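Local coordinates for protein proline dehydrogenase (Deinococcus radiodurans, PDB 4H6Q) that oxidises L-proline to delta-1-pyrroline-5-carboxylate with the help of FAD, passing the electrons to a quinone in the first step of proline breakdown to glutamate, at residues A[287-290]-A[291-295]; A[29-32]-A[33-36]; A[73-76]-A[77-81]; A[49-52]-A[53-56]; A[209-212]-A[213-217]. All coordinates share one frame; numbering follows the deposited sequence. Where two conformers were deposited one is given.

Interaction 1: A[287-290]-A[291-295]; sequences WYAY and FSRRI. With TFB (tetrahydrofuran-2-carboxylic acid), chain D; FAD (flavin-adenine dinucleotide), chain C.
Arg294 points NH1 of its guanidinium down onto the Tyr290 ring, one helical turn back, in a cation-pi contact: CZ lies 4.5 Å from the ring centroid and 12° off its normal. The two planes are steeply inclined, so NH1, rather than the flat of the group, sits above the ring centre. The same NH1 donates to OB of the proline analogue tetrahydrofuran-2-carboxylic acid (2.9 Å), and NH2 donates to that oxygen as well. Arg293 completes the grip: its NE bonds to ligand OB at 2.8 Å, nearly straight at 167°, while its NH2 reaches ligand OXT at 2.9 Å. OB thus accepts three N-H groups, from Arg293 NE and from NH1 and NH2 of Arg294; Lys100 NZ also bonds the ligand. This arginine pair, on helix 288-296 at the mouth of the beta8-alpha8 barrel, is the substrate-binding pair of proline dehydrogenase. Arg293 NH2 has a second mate in Glu66, Arg294 NH2 in Glu297, and Arg294 O accepts N6A of FAD. Replacing Tyr290 by an alanine would probably leave the Arg294 guanidinium without its aromatic floor and freer to turn away from the carboxylate. Ala289 O accepts from the Ser292 hydroxyl OG (2.7 Å) as well as from Arg293 N (3.1 Å), both on one face of its plane. Phe291 CD2 touches the edge of Trp287 at CZ3 (3.7 Å), and Trp287 NE1 is satisfied by Glu40.

Interaction 2: A[29-32]-A[33-36]; sequences MWNL and AERF
A chi1 of 173° turns the Trp30 indole away from its own backbone N and along the helix, toward Glu34, whose chain, extended beyond CG, runs across it at about a right angle. The methylene of Glu34 does the touching: CG lies over the face of the five-membered ring, 3.6 Å from its centroid and 27° off the normal, a CH-pi contact. Its nearest ring atom is Trp30 CE2, at 3.3 Å from Glu34 CG. The carboxylate continues past the pyrrole side, its plane 30° from that of the indole. A water donates to Glu34 OE1 (2.8 Å) and, weakly, to Asn31 O, giving that carboxylate oxygen a partner near the backbone. Ala33 adds a small apolar contact, its CB 4.1 Å from Trp30 CE3.

Backbone bonding changes along the same residues. Ala33 N to Met29 O (2.9 Å) and Glu34 N to Trp30 O (2.8 Å) span one full turn, whereas Arg35 N donates to Leu32 O, only three residues back. Arg35 NE then bonds Gly261 O, its side chain touches FAD, and Phe36 packs on Arg294. The switch from i-to-i+4 to i-to-i+3 bonds is the kind found where a helix passes into a loop; here the chain leaves helix 23-33 toward the cofactor site.

Interaction 3: A[73-76]-A[77-81]; sequences KCTE and FADDV
Lys73 starts the helical turn by accepting Phe77 N at its O (2.9 Å), and its NZ forms a salt bridge with Glu76 OE1, also 2.9 Å, meeting that oxygen on the syn side, 26° out of the carboxylate plane. Cys74 contributes its carbonyl, which takes Ala78 N at 3.1 Å. At Thr75 the carbonyl accepts Asp79 N (2.9 Å), while Thr75 OG1 turns back to Pro71 O in the preceding turn. The Asp79 side chain rises beside this carbonyl, and its OD1 forms a salt bridge with Arg122 of helix 115-129, so the carboxylate ties two neighbouring helices together. An asparagine in its place carries no charge, and would probably leave Arg122 without its ionic mate and weaken the tie between the two helices.

Glu76 meets Lys73 one turn back and Asp80 one turn ahead. Its CG stands anti to the backbone N (chi1 -179°) and the chain is extended beyond it, which carries the carboxylate alongside Asp80, both pointing the same way with their planes 77° apart. The like-charged atoms Glu76 OE2 and Asp80 OD2 are 4.5 Å apart. A single water bridges them, donating to Glu76 OE2 (2.6 Å) and to Asp80 OD2 (2.7 Å), which would be expected to ease their repulsion, as would the lysine on OE1. Phe77 and Val81 pack on Leu63 of strand 58-63, which Asp80 also touches. Such a turn, with a charged outer side and an apolar side against the strands, is characteristic of an amphipathic helix in the outer layer of a beta8-alpha8 barrel, here helix 71-90.

Interaction 4: A[49-52]-A[53-56]; sequences VQAL and ERDG
Arg54 folds back over the preceding helical turn, the flat of its guanidinium lying on the backbone of Gln50 and Ala51. The bend at chi3 (-64°) brings the group down: one face covers Gln50 O and Ala51 CA, and NH2 comes 3.7 Å from Ala51 CB. These are van der Waals contacts; the polar link is made through water, which donates to Gln50 OE1 (2.8 Å) and accepts from Arg54 NH1 (3.0 Å) in the guanidinium plane. On the solvent side the polar ends of these two long side chains, four residues apart, are thus joined by one bridging water. Glu53 is similarly loose, its OE2 only brushing Val49 CG1 at 4.0 Å.

The close part of the contact is the backbone. Glu53 N bonds Val49 O (2.9 Å) and Arg54 N bonds Gln50 O (3.0 Å), both regular helical pairs. Asp55 N then turns to Leu52 O at 2.9 Å, three residues back. Gly56 N follows with a bond to Glu53 O, and Ile57 N reaches Leu52 O, which makes this a Schellman motif with Gly56 as its C-prime residue. Its positive phi (79°) is the backbone turn that closes the helix, a conformation that glycine, lacking a CB, adopts with little strain.

Val49 and Leu52 face the barrel: Val49 packs on Leu281 and Leu52 on Val279, both of strand 277-283. The Schellman turn therefore ends helix 42-54 just where the chain leaves it, through Ile57, for strand 58-63, the neighbour of 277-283 in the parallel sheet.

Interaction 5: A[209-212]-A[213-217]; sequences VDQN and YRRLV
This is a one-turn contact within helix 206-222, the helical connection of the beta-alpha-beta unit between strands 188-191 and 227-230, and its main side-chain feature is an arginine gripping an asparagine. Arg215 approaches Asn212 side-on: NE (3.1 Å) and NH2 (3.0 Å) both donate to the one oxygen, Asn212 OD1. NE arrives in the amide plane on a lone pair, NH2 from a tilt of 31°, and OD1 lies close to the guanidinium plane. Asn212 CG is anti to the backbone N (chi1 -158°), which sets the amide crosswise to the arginine, planes 58° apart. The other amide end is fixed too, since ND2 bonds Ser169 O; the buried amide therefore has partners at both ends.

On the neighbouring flank Arg214 NH1 makes a weak bond to Asp210 O (3.2 Å), while its NE pairs with Asp239 of helix 234-246. Gln211 OE1 rests beside Arg214 CD at 3.9 Å. Asp210 OD1 forms a salt bridge with Lys192, an FAD-binding residue, and Tyr213 packs on Met190 and Thr231, both of the FAD site. Helix 206-222 thus packs behind strand 188-191 and the FAD-site residues, as the helix of a beta-alpha-beta crossover in this TIM barrel.

In the fold
From the N terminus, interaction 2 comes first, at the end of helix 23-33, followed by interaction 4 at the end of helix 42-54, interaction 3 in helix 71-90, interaction 5 in helix 206-222 and interaction 1 in helix 288-296. All are in series: each joins adjoining residues, so none closes a long loop, nests in another or crosses it. Interactions 1 and 2 alone touch, although far apart in sequence: Phe291 packs on Met29, Leu32 and Ala33, and Trp287 meets Trp30, tying the last helix to the first. Interactions 3 and 5 lie on opposite sides of the chain's centre, their own centres about 34 Å apart, round the parallel barrel.

Interaction 1: A[287-290]-A[291-295]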
# COMPACT_ATOMS: atom_id res chain seq x y z
N TRP A 287 -13.37 -9.03 1.51
CA TRP A 287 -12.92 -8.29 0.35
C TRP A 287 -13.86 -7.21 -0.13
O TRP A 287 -13.55 -6.49 -1.06
CB TRP A 287 -12.62 -9.26 -0.82
CG TRP A 287 -13.65 -10.37 -1.06
CD1 TRP A 287 -13.58 -11.65 -0.59
CD2 TRP A 287 -14.84 -10.31 -1.86
NE1 TRP A 287 -14.67 -12.38 -1.01
CE2 TRP A 287 -15.45 -11.59 -1.80
CE3 TRP A 287 -15.47 -9.29 -2.60
CZ2 TRP A 287 -16.67 -11.88 -2.47
CZ3 TRP A 287 -16.66 -9.59 -3.27
CH2 TRP A 287 -17.24 -10.86 -3.20
N TYR A 288 -15.02 -7.07 0.52
CA TYR A 288 -16.08 -6.18 0.01
C TYR A 288 -15.70 -4.71 -0.03
O TYR A 288 -16.02 -4.01 -1.01
CB TYR A 288 -17.39 -6.37 0.80
CG TYR A 288 -17.83 -7.81 0.72
CD1 TYR A 288 -18.49 -8.28 -0.42
CD2 TYR A 288 -17.51 -8.72 1.71
CE1 TYR A 288 -18.89 -9.57 -0.54
CE2 TYR A 288 -17.87 -10.04 1.59
CZ TYR A 288 -18.58 -10.46 0.47
OH TYR A 288 -18.95 -11.78 0.36
N ALA A 289 -14.99 -4.22 0.99
CA ALA A 289 -14.68 -2.79 1.03
C ALA A 289 -13.69 -2.41 -0.09
O ALA A 289 -13.91 -1.48 -0.89
CB ALA A 289 -14.11 -2.38 2.40
N TYR A 290 -12.57 -3.12 -0.16
CA TYR A 290 -11.55 -2.88 -1.18
C TYR A 290 -12.17 -3.04 -2.57
O TYR A 290 -11.97 -2.19 -3.49
CB TYR A 290 -10.37 -3.84 -0.97
CG TYR A 290 -9.29 -3.79 -2.01
CD1 TYR A 290 -8.07 -3.15 -1.73
CD2 TYR A 290 -9.43 -4.44 -3.24
CE1 TYR A 290 -7.06 -3.10 -2.65
CE2 TYR A 290 -8.35 -4.41 -4.17
CZ TYR A 290 -7.20 -3.72 -3.86
OH TYR A 290 -6.13 -3.66 -4.74
N PHE A 291 -12.89 -4.14 -2.78
CA PHE A 291 -13.49 -4.37 -4.09
C PHE A 291 -14.52 -3.27 -4.46
O PHE A 291 -14.58 -2.81 -5.62
CB PHE A 291 -14.15 -5.74 -4.08
CG PHE A 291 -14.98 -6.06 -5.30
CD1 PHE A 291 -14.45 -5.99 -6.59
CD2 PHE A 291 -16.28 -6.47 -5.14
CE1 PHE A 291 -15.22 -6.35 -7.70
CE2 PHE A 291 -17.07 -6.84 -6.24
CZ PHE A 291 -16.56 -6.75 -7.52
N SER A 292 -15.31 -2.80 -3.49
CA SER A 292 -16.25 -1.71 -3.75
C SER A 292 -15.54 -0.45 -4.25
O SER A 292 -16.06 0.21 -5.16
CB SER A 292 -17.15 -1.42 -2.55
OG SER A 292 -16.45 -0.70 -1.55
N ARG A 293 -14.34 -0.16 -3.71
CA ARG A 293 -13.62 1.02 -4.17
C ARG A 293 -13.14 0.83 -5.59
O ARG A 293 -13.18 1.78 -6.39
CB ARG A 293 -12.45 1.36 -3.22
CG ARG A 293 -12.94 1.86 -1.88
CD ARG A 293 -11.79 2.39 -1.02
NE ARG A 293 -10.93 1.35 -0.45
CZ ARG A 293 -11.12 0.75 0.72
NH1 ARG A 293 -12.21 0.98 1.46
NH2 ARG A 293 -10.25 -0.18 1.12
N ARG A 294 -12.71 -0.38 -5.96
CA ARG A 294 -12.31 -0.65 -7.36
C ARG A 294 -13.47 -0.43 -8.30
O ARG A 294 -13.29 0.15 -9.40
CB ARG A 294 -11.76 -2.07 -7.51
CG ARG A 294 -10.56 -2.41 -6.60
CD ARG A 294 -9.32 -1.48 -6.82
NE ARG A 294 -9.34 -0.14 -6.23
CZ ARG A 294 -9.05 0.14 -4.95
NH1 ARG A 294 -8.92 -0.87 -4.05
NH2 ARG A 294 -8.98 1.40 -4.54
N ILE A 295 -14.67 -0.86 -7.90
CA ILE A 295 -15.85 -0.66 -8.75
C ILE A 295 -16.19 0.82 -8.88
O ILE A 295 -16.50 1.29 -10.00
CB ILE A 295 -17.06 -1.48 -8.19
CG1 ILE A 295 -16.73 -2.99 -8.25
CG2 ILE A 295 -18.37 -1.07 -8.90
CD1 ILE A 295 -16.42 -3.55 -9.66
OA TFB D . -5.26 1.37 -0.25
CA TFB D . -6.16 1.37 -1.35
C TFB D . -7.46 0.69 -0.98
OB TFB D . -8.46 0.83 -1.73
CB TFB D . -5.51 0.63 -2.44
CG TFB D . -4.55 -0.22 -1.75
CD TFB D . -4.24 0.39 -0.44
OXT TFB D . -7.58 -0.03 0.08
PA FAD C . -6.90 7.43 -12.00
O1A FAD C . -6.70 8.86 -12.50
O2A FAD C . -8.03 7.16 -11.09
O5B FAD C . -7.01 6.39 -13.09
C5B FAD C . -6.04 6.34 -14.12
C4B FAD C . -6.31 5.24 -15.13
O4B FAD C . -5.95 4.02 -14.53
C3B FAD C . -7.74 5.07 -15.48
O3B FAD C . -8.21 5.96 -16.48
C2B FAD C . -7.75 3.65 -15.90
O2B FAD C . -7.14 3.45 -17.15
C1B FAD C . -6.89 3.03 -14.84
N9A FAD C . -7.62 2.65 -13.63
C8A FAD C . -7.40 3.13 -12.34
N7A FAD C . -8.22 2.57 -11.46
C5A FAD C . -9.00 1.66 -12.16
C6A FAD C . -10.02 0.79 -11.81
N6A FAD C . -10.46 0.68 -10.46
N1A FAD C . -10.58 0.04 -12.77
C2A FAD C . -10.18 0.11 -14.06
N3A FAD C . -9.20 0.94 -14.46
C4A FAD C . -8.61 1.69 -13.53
N1 FAD C . -4.84 5.45 -1.91
C2 FAD C . -4.97 5.70 -0.58
O2 FAD C . -5.78 6.67 -0.23
N3 FAD C . -4.28 5.00 0.38
C4 FAD C . -3.40 3.98 0.03
O4 FAD C . -2.75 3.29 0.98
C4X FAD C . -3.24 3.67 -1.39
N5 FAD C . -2.39 2.67 -1.80
C5X FAD C . -2.25 2.46 -3.15
C6 FAD C . -1.38 1.45 -3.60
C7 FAD C . -1.21 1.23 -4.99
C7M FAD C . -0.26 0.14 -5.48
C8 FAD C . -1.92 2.05 -5.91
C8M FAD C . -1.75 1.85 -7.39
C9 FAD C . -2.81 3.02 -5.45
C9A FAD C . -2.97 3.24 -4.09
N10 FAD C . -3.84 4.26 -3.66
C10 FAD C . -3.99 4.47 -2.31
C1' FAD C . -4.56 5.11 -4.60
C2' FAD C . -5.99 4.77 -4.89
O2' FAD C . -6.08 3.36 -4.78
C3' FAD C . -6.11 5.56 -6.22
O3' FAD C . -6.70 6.82 -6.11
C4' FAD C . -6.66 4.84 -7.39
O4' FAD C . -5.81 3.77 -7.58
C5' FAD C . -6.64 5.79 -8.58
O5' FAD C . -5.97 5.16 -9.63
P FAD C . -4.84 5.88 -10.49
O1P FAD C . -3.69 6.63 -9.74
O2P FAD C . -4.51 4.81 -11.57
O3P FAD C . -5.57 7.00 -11.39

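Interaction 2: A[29-32]-A[33-36]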
# COMPACT_ATOMS: atom_id res chain seq x y z
N MET A 29 -20.44 -12.64 -8.59
CA MET A 29 -19.83 -11.49 -7.93
C MET A 29 -18.39 -11.77 -7.57
O MET A 29 -17.51 -10.92 -7.79
CB MET A 29 -20.59 -11.09 -6.68
CG MET A 29 -20.06 -9.81 -6.03
SD MET A 29 -20.36 -8.36 -7.11
CE MET A 29 -22.12 -8.10 -6.94
N TRP A 30 -18.14 -12.97 -7.05
CA TRP A 30 -16.76 -13.38 -6.78
C TRP A 30 -15.91 -13.43 -8.06
O TRP A 30 -14.76 -12.99 -8.04
CB TRP A 30 -16.73 -14.70 -6.02
CG TRP A 30 -15.34 -15.26 -5.86
CD1 TRP A 30 -14.89 -16.43 -6.35
CD2 TRP A 30 -14.23 -14.65 -5.18
NE1 TRP A 30 -13.58 -16.61 -6.01
CE2 TRP A 30 -13.14 -15.53 -5.30
CE3 TRP A 30 -14.05 -13.46 -4.47
CZ2 TRP A 30 -11.89 -15.27 -4.74
CZ3 TRP A 30 -12.81 -13.17 -3.95
CH2 TRP A 30 -11.75 -14.08 -4.07
N ASN A 31 -16.49 -13.87 -9.17
CA ASN A 31 -15.70 -13.85 -10.40
C ASN A 31 -15.31 -12.43 -10.79
O ASN A 31 -14.19 -12.21 -11.25
CB ASN A 31 -16.39 -14.52 -11.59
CG ASN A 31 -16.66 -16.00 -11.37
OD1 ASN A 31 -15.95 -16.70 -10.63
ND2 ASN A 31 -17.69 -16.48 -12.04
N LEU A 32 -16.22 -11.49 -10.62
CA LEU A 32 -15.90 -10.09 -10.85
C LEU A 32 -14.76 -9.66 -9.91
O LEU A 32 -13.75 -9.08 -10.34
CB LEU A 32 -17.16 -9.23 -10.65
CG LEU A 32 -17.04 -7.74 -10.88
CD1 LEU A 32 -16.52 -7.46 -12.30
CD2 LEU A 32 -18.38 -7.03 -10.65
N ALA A 33 -14.91 -9.96 -8.62
CA ALA A 33 -13.89 -9.56 -7.64
C ALA A 33 -12.52 -10.20 -7.86
O ALA A 33 -11.49 -9.61 -7.50
CB ALA A 33 -14.38 -9.82 -6.24
N GLU A 34 -12.50 -11.39 -8.45
CA GLU A 34 -11.25 -12.11 -8.68
C GLU A 34 -10.32 -11.41 -9.65
O GLU A 34 -9.12 -11.67 -9.67
CB GLU A 34 -11.53 -13.50 -9.19
CG GLU A 34 -11.75 -14.53 -8.12
CD GLU A 34 -11.91 -15.91 -8.72
OE1 GLU A 34 -12.75 -16.04 -9.64
OE2 GLU A 34 -11.19 -16.84 -8.30
N ARG A 35 -10.84 -10.46 -10.42
CA ARG A 35 -9.91 -9.62 -11.16
C ARG A 35 -8.95 -8.86 -10.25
O ARG A 35 -7.75 -8.67 -10.59
CB ARG A 35 -10.68 -8.63 -12.02
CG ARG A 35 -9.73 -7.61 -12.62
CD ARG A 35 -10.44 -6.77 -13.62
NE ARG A 35 -9.59 -5.67 -14.06
CZ ARG A 35 -10.02 -4.59 -14.70
NH1 ARG A 35 -11.32 -4.46 -14.96
NH2 ARG A 35 -9.16 -3.64 -15.07
N PHE A 36 -9.48 -8.42 -9.10
CA PHE A 36 -8.80 -7.49 -8.20
C PHE A 36 -8.23 -8.16 -6.95
O PHE A 36 -7.44 -7.54 -6.23
CB PHE A 36 -9.78 -6.41 -7.76
CG PHE A 36 -10.34 -5.63 -8.89
CD1 PHE A 36 -9.59 -4.62 -9.51
CD2 PHE A 36 -11.66 -5.82 -9.28
CE1 PHE A 36 -10.14 -3.87 -10.57
CE2 PHE A 36 -12.20 -5.07 -10.31
CZ PHE A 36 -11.43 -4.09 -10.96
O HOH W 1 -12.68 -15.11 -12.25

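Interaction 3: A[73-76]-A[77-81]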
# COMPACT_ATOMS: atom_id res chain seq x y z
N LYS A 73 -10.56 -8.81 17.83
CA LYS A 73 -10.48 -9.03 16.38
C LYS A 73 -9.33 -8.27 15.72
O LYS A 73 -8.74 -8.75 14.75
CB LYS A 73 -11.81 -8.74 15.69
CG LYS A 73 -12.91 -9.75 16.13
CD LYS A 73 -12.73 -11.00 15.30
CE LYS A 73 -13.54 -12.21 15.73
NZ LYS A 73 -13.10 -13.34 14.82
N CYS A 74 -9.01 -7.09 16.24
CA CYS A 74 -7.86 -6.33 15.73
C CYS A 74 -6.57 -7.12 15.97
O CYS A 74 -5.66 -7.10 15.14
CB CYS A 74 -7.73 -4.98 16.47
SG CYS A 74 -8.97 -3.75 15.94
N THR A 75 -6.46 -7.76 17.14
CA THR A 75 -5.25 -8.49 17.48
C THR A 75 -5.20 -9.81 16.73
O THR A 75 -4.12 -10.22 16.25
CB THR A 75 -5.13 -8.63 19.03
OG1 THR A 75 -5.22 -7.29 19.58
CG2 THR A 75 -3.80 -9.26 19.45
N GLU A 76 -6.33 -10.47 16.59
CA GLU A 76 -6.41 -11.65 15.70
C GLU A 76 -5.99 -11.30 14.28
O GLU A 76 -5.29 -12.09 13.60
CB GLU A 76 -7.85 -12.23 15.72
CG GLU A 76 -8.02 -13.47 14.84
CD GLU A 76 -9.45 -13.96 14.82
OE1 GLU A 76 -10.30 -13.48 15.60
OE2 GLU A 76 -9.76 -14.85 14.00
N PHE A 77 -6.41 -10.14 13.79
CA PHE A 77 -6.08 -9.71 12.43
C PHE A 77 -4.55 -9.57 12.35
O PHE A 77 -3.92 -10.09 11.41
CB PHE A 77 -6.76 -8.38 12.09
CG PHE A 77 -6.63 -8.00 10.65
CD1 PHE A 77 -7.69 -8.19 9.76
CD2 PHE A 77 -5.42 -7.45 10.17
CE1 PHE A 77 -7.56 -7.84 8.40
CE2 PHE A 77 -5.29 -7.11 8.82
CZ PHE A 77 -6.37 -7.29 7.94
N ALA A 78 -3.94 -8.89 13.33
CA ALA A 78 -2.47 -8.79 13.35
C ALA A 78 -1.78 -10.17 13.37
O ALA A 78 -0.76 -10.38 12.68
CB ALA A 78 -2.04 -7.97 14.52
N ASP A 79 -2.37 -11.11 14.13
CA ASP A 79 -1.81 -12.45 14.16
C ASP A 79 -1.89 -13.13 12.78
O ASP A 79 -0.97 -13.86 12.38
CB ASP A 79 -2.52 -13.29 15.22
CG ASP A 79 -2.23 -12.84 16.63
OD1 ASP A 79 -1.17 -12.22 16.85
OD2 ASP A 79 -3.04 -13.18 17.52
N ASP A 80 -2.97 -12.89 12.04
CA ASP A 80 -3.10 -13.37 10.69
C ASP A 80 -2.13 -12.75 9.71
O ASP A 80 -1.63 -13.43 8.80
CB ASP A 80 -4.54 -13.22 10.22
CG ASP A 80 -5.50 -14.15 10.94
OD1 ASP A 80 -5.07 -15.17 11.49
OD2 ASP A 80 -6.72 -13.87 10.88
N VAL A 81 -1.78 -11.49 9.92
CA VAL A 81 -0.71 -10.86 9.13
C VAL A 81 0.65 -11.50 9.44
O VAL A 81 1.44 -11.76 8.51
CB VAL A 81 -0.66 -9.33 9.35
CG1 VAL A 81 0.51 -8.71 8.61
CG2 VAL A 81 -1.98 -8.67 8.91
O HOH W 2 -8.28 -15.79 12.05

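Interaction 4: A[49-52]-A[53-56]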
# COMPACT_ATOMS: atom_id res chain seq x y z
N VAL A 49 1.81 -14.15 -5.99
CA VAL A 49 3.11 -13.49 -5.96
C VAL A 49 4.16 -14.27 -6.75
O VAL A 49 4.94 -13.66 -7.50
CB VAL A 49 3.60 -13.23 -4.52
CG1 VAL A 49 5.04 -12.65 -4.52
CG2 VAL A 49 2.65 -12.27 -3.83
N GLN A 50 4.15 -15.60 -6.66
CA GLN A 50 5.09 -16.39 -7.43
C GLN A 50 4.88 -16.19 -8.94
O GLN A 50 5.85 -16.10 -9.71
CB GLN A 50 4.99 -17.87 -7.05
CG GLN A 50 5.52 -18.13 -5.62
CD GLN A 50 5.30 -19.52 -5.15
OE1 GLN A 50 4.30 -20.17 -5.51
NE2 GLN A 50 6.22 -20.01 -4.32
N ALA A 51 3.62 -16.07 -9.36
CA ALA A 51 3.32 -15.81 -10.76
C ALA A 51 3.84 -14.43 -11.18
O ALA A 51 4.38 -14.31 -12.30
CB ALA A 51 1.83 -15.98 -11.08
N LEU A 52 3.66 -13.40 -10.35
CA LEU A 52 4.20 -12.08 -10.66
C LEU A 52 5.72 -12.13 -10.80
O LEU A 52 6.29 -11.55 -11.73
CB LEU A 52 3.81 -11.05 -9.58
CG LEU A 52 2.35 -10.62 -9.57
CD1 LEU A 52 2.04 -9.92 -8.24
CD2 LEU A 52 2.09 -9.67 -10.74
N GLU A 53 6.40 -12.83 -9.88
CA GLU A 53 7.87 -12.88 -9.89
C GLU A 53 8.40 -13.57 -11.13
O GLU A 53 9.45 -13.18 -11.65
CB GLU A 53 8.40 -13.53 -8.58
CG GLU A 53 8.18 -12.62 -7.33
CD GLU A 53 8.97 -13.03 -6.04
OE1 GLU A 53 9.65 -14.07 -5.99
OE2 GLU A 53 8.94 -12.25 -5.06
N ARG A 54 7.66 -14.57 -11.62
CA ARG A 54 8.07 -15.22 -12.87
C ARG A 54 8.05 -14.24 -14.07
O ARG A 54 8.76 -14.45 -15.08
CB ARG A 54 7.26 -16.52 -13.16
CG ARG A 54 7.57 -17.64 -12.17
CD ARG A 54 6.95 -18.99 -12.56
NE ARG A 54 5.49 -18.94 -12.55
CZ ARG A 54 4.72 -19.34 -11.53
NH1 ARG A 54 5.22 -19.81 -10.41
NH2 ARG A 54 3.40 -19.29 -11.65
N ASP A 55 7.29 -13.16 -13.95
CA ASP A 55 7.21 -12.12 -14.98
C ASP A 55 8.04 -10.86 -14.60
O ASP A 55 7.91 -9.80 -15.22
CB ASP A 55 5.75 -11.68 -15.18
CG ASP A 55 4.93 -12.67 -16.00
OD1 ASP A 55 5.52 -13.55 -16.65
OD2 ASP A 55 3.68 -12.57 -16.00
N GLY A 56 8.92 -10.99 -13.62
CA GLY A 56 9.84 -9.93 -13.27
C GLY A 56 9.19 -8.83 -12.43
O GLY A 56 9.74 -7.75 -12.32
O HOH W 3 3.78 -21.09 -8.10

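Interaction 5: A[209-212]-A[213-217]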
# COMPACT_ATOMS: atom_id res chain seq x y z
N VAL A 209 -5.14 17.56 -8.31
CA VAL A 209 -4.72 16.26 -7.77
C VAL A 209 -3.54 15.72 -8.56
O VAL A 209 -2.55 15.23 -7.98
CB VAL A 209 -5.87 15.23 -7.80
CG1 VAL A 209 -5.39 13.86 -7.27
CG2 VAL A 209 -7.02 15.74 -6.95
N ASP A 210 -3.64 15.78 -9.89
CA ASP A 210 -2.59 15.22 -10.76
C ASP A 210 -1.28 16.04 -10.71
O ASP A 210 -0.18 15.45 -10.77
CB ASP A 210 -3.08 15.11 -12.21
CG ASP A 210 -4.17 14.06 -12.37
OD1 ASP A 210 -4.39 13.25 -11.42
OD2 ASP A 210 -4.81 14.06 -13.47
N GLN A 211 -1.38 17.37 -10.66
CA GLN A 211 -0.19 18.19 -10.53
C GLN A 211 0.48 17.98 -9.18
O GLN A 211 1.72 17.89 -9.10
CB GLN A 211 -0.51 19.67 -10.73
CG GLN A 211 0.76 20.44 -11.05
CD GLN A 211 1.56 19.82 -12.25
OE1 GLN A 211 0.99 19.31 -13.25
NE2 GLN A 211 2.87 19.86 -12.13
N ASN A 212 -0.33 17.90 -8.13
CA ASN A 212 0.21 17.74 -6.78
C ASN A 212 0.89 16.37 -6.67
O ASN A 212 1.88 16.23 -5.93
CB ASN A 212 -0.88 17.90 -5.71
CG ASN A 212 -0.30 18.26 -4.37
OD1 ASN A 212 0.53 19.18 -4.28
ND2 ASN A 212 -0.74 17.59 -3.31
N TYR A 213 0.37 15.37 -7.40
CA TYR A 213 1.00 14.06 -7.47
C TYR A 213 2.43 14.17 -7.98
O TYR A 213 3.40 13.62 -7.37
CB TYR A 213 0.15 13.11 -8.33
CG TYR A 213 0.63 11.68 -8.27
CD1 TYR A 213 0.03 10.76 -7.42
CD2 TYR A 213 1.73 11.24 -9.05
CE1 TYR A 213 0.47 9.43 -7.34
CE2 TYR A 213 2.16 9.94 -8.99
CZ TYR A 213 1.55 9.05 -8.13
OH TYR A 213 2.04 7.76 -8.05
N ARG A 214 2.61 14.87 -9.09
CA ARG A 214 3.95 15.10 -9.61
C ARG A 214 4.85 15.81 -8.60
O ARG A 214 6.00 15.41 -8.44
CB ARG A 214 3.89 15.88 -10.92
CG ARG A 214 3.24 15.12 -12.05
CD ARG A 214 3.06 16.04 -13.26
NE ARG A 214 2.68 15.34 -14.48
CZ ARG A 214 1.46 14.95 -14.77
NH1 ARG A 214 0.46 15.20 -13.92
NH2 ARG A 214 1.23 14.34 -15.94
N ARG A 215 4.36 16.86 -7.93
CA ARG A 215 5.19 17.57 -6.95
C ARG A 215 5.64 16.62 -5.85
O ARG A 215 6.80 16.67 -5.44
CB ARG A 215 4.43 18.79 -6.35
CG ARG A 215 4.12 19.88 -7.36
CD ARG A 215 3.60 21.15 -6.66
NE ARG A 215 2.23 20.97 -6.19
CZ ARG A 215 1.16 21.53 -6.74
NH1 ARG A 215 1.30 22.35 -7.78
NH2 ARG A 215 -0.05 21.31 -6.24
N LEU A 216 4.76 15.75 -5.37
CA LEU A 216 5.14 14.83 -4.30
C LEU A 216 6.27 13.89 -4.76
O LEU A 216 7.25 13.67 -4.04
CB LEU A 216 3.94 13.99 -3.84
CG LEU A 216 3.02 14.69 -2.84
CD1 LEU A 216 1.74 13.89 -2.74
CD2 LEU A 216 3.71 14.81 -1.45
N VAL A 217 6.07 13.24 -5.91
CA VAL A 217 7.06 12.30 -6.44
C VAL A 217 8.38 13.02 -6.70
O VAL A 217 9.44 12.53 -6.28
CB VAL A 217 6.54 11.64 -7.74
CG1 VAL A 217 7.67 10.89 -8.48
CG2 VAL A 217 5.39 10.69 -7.43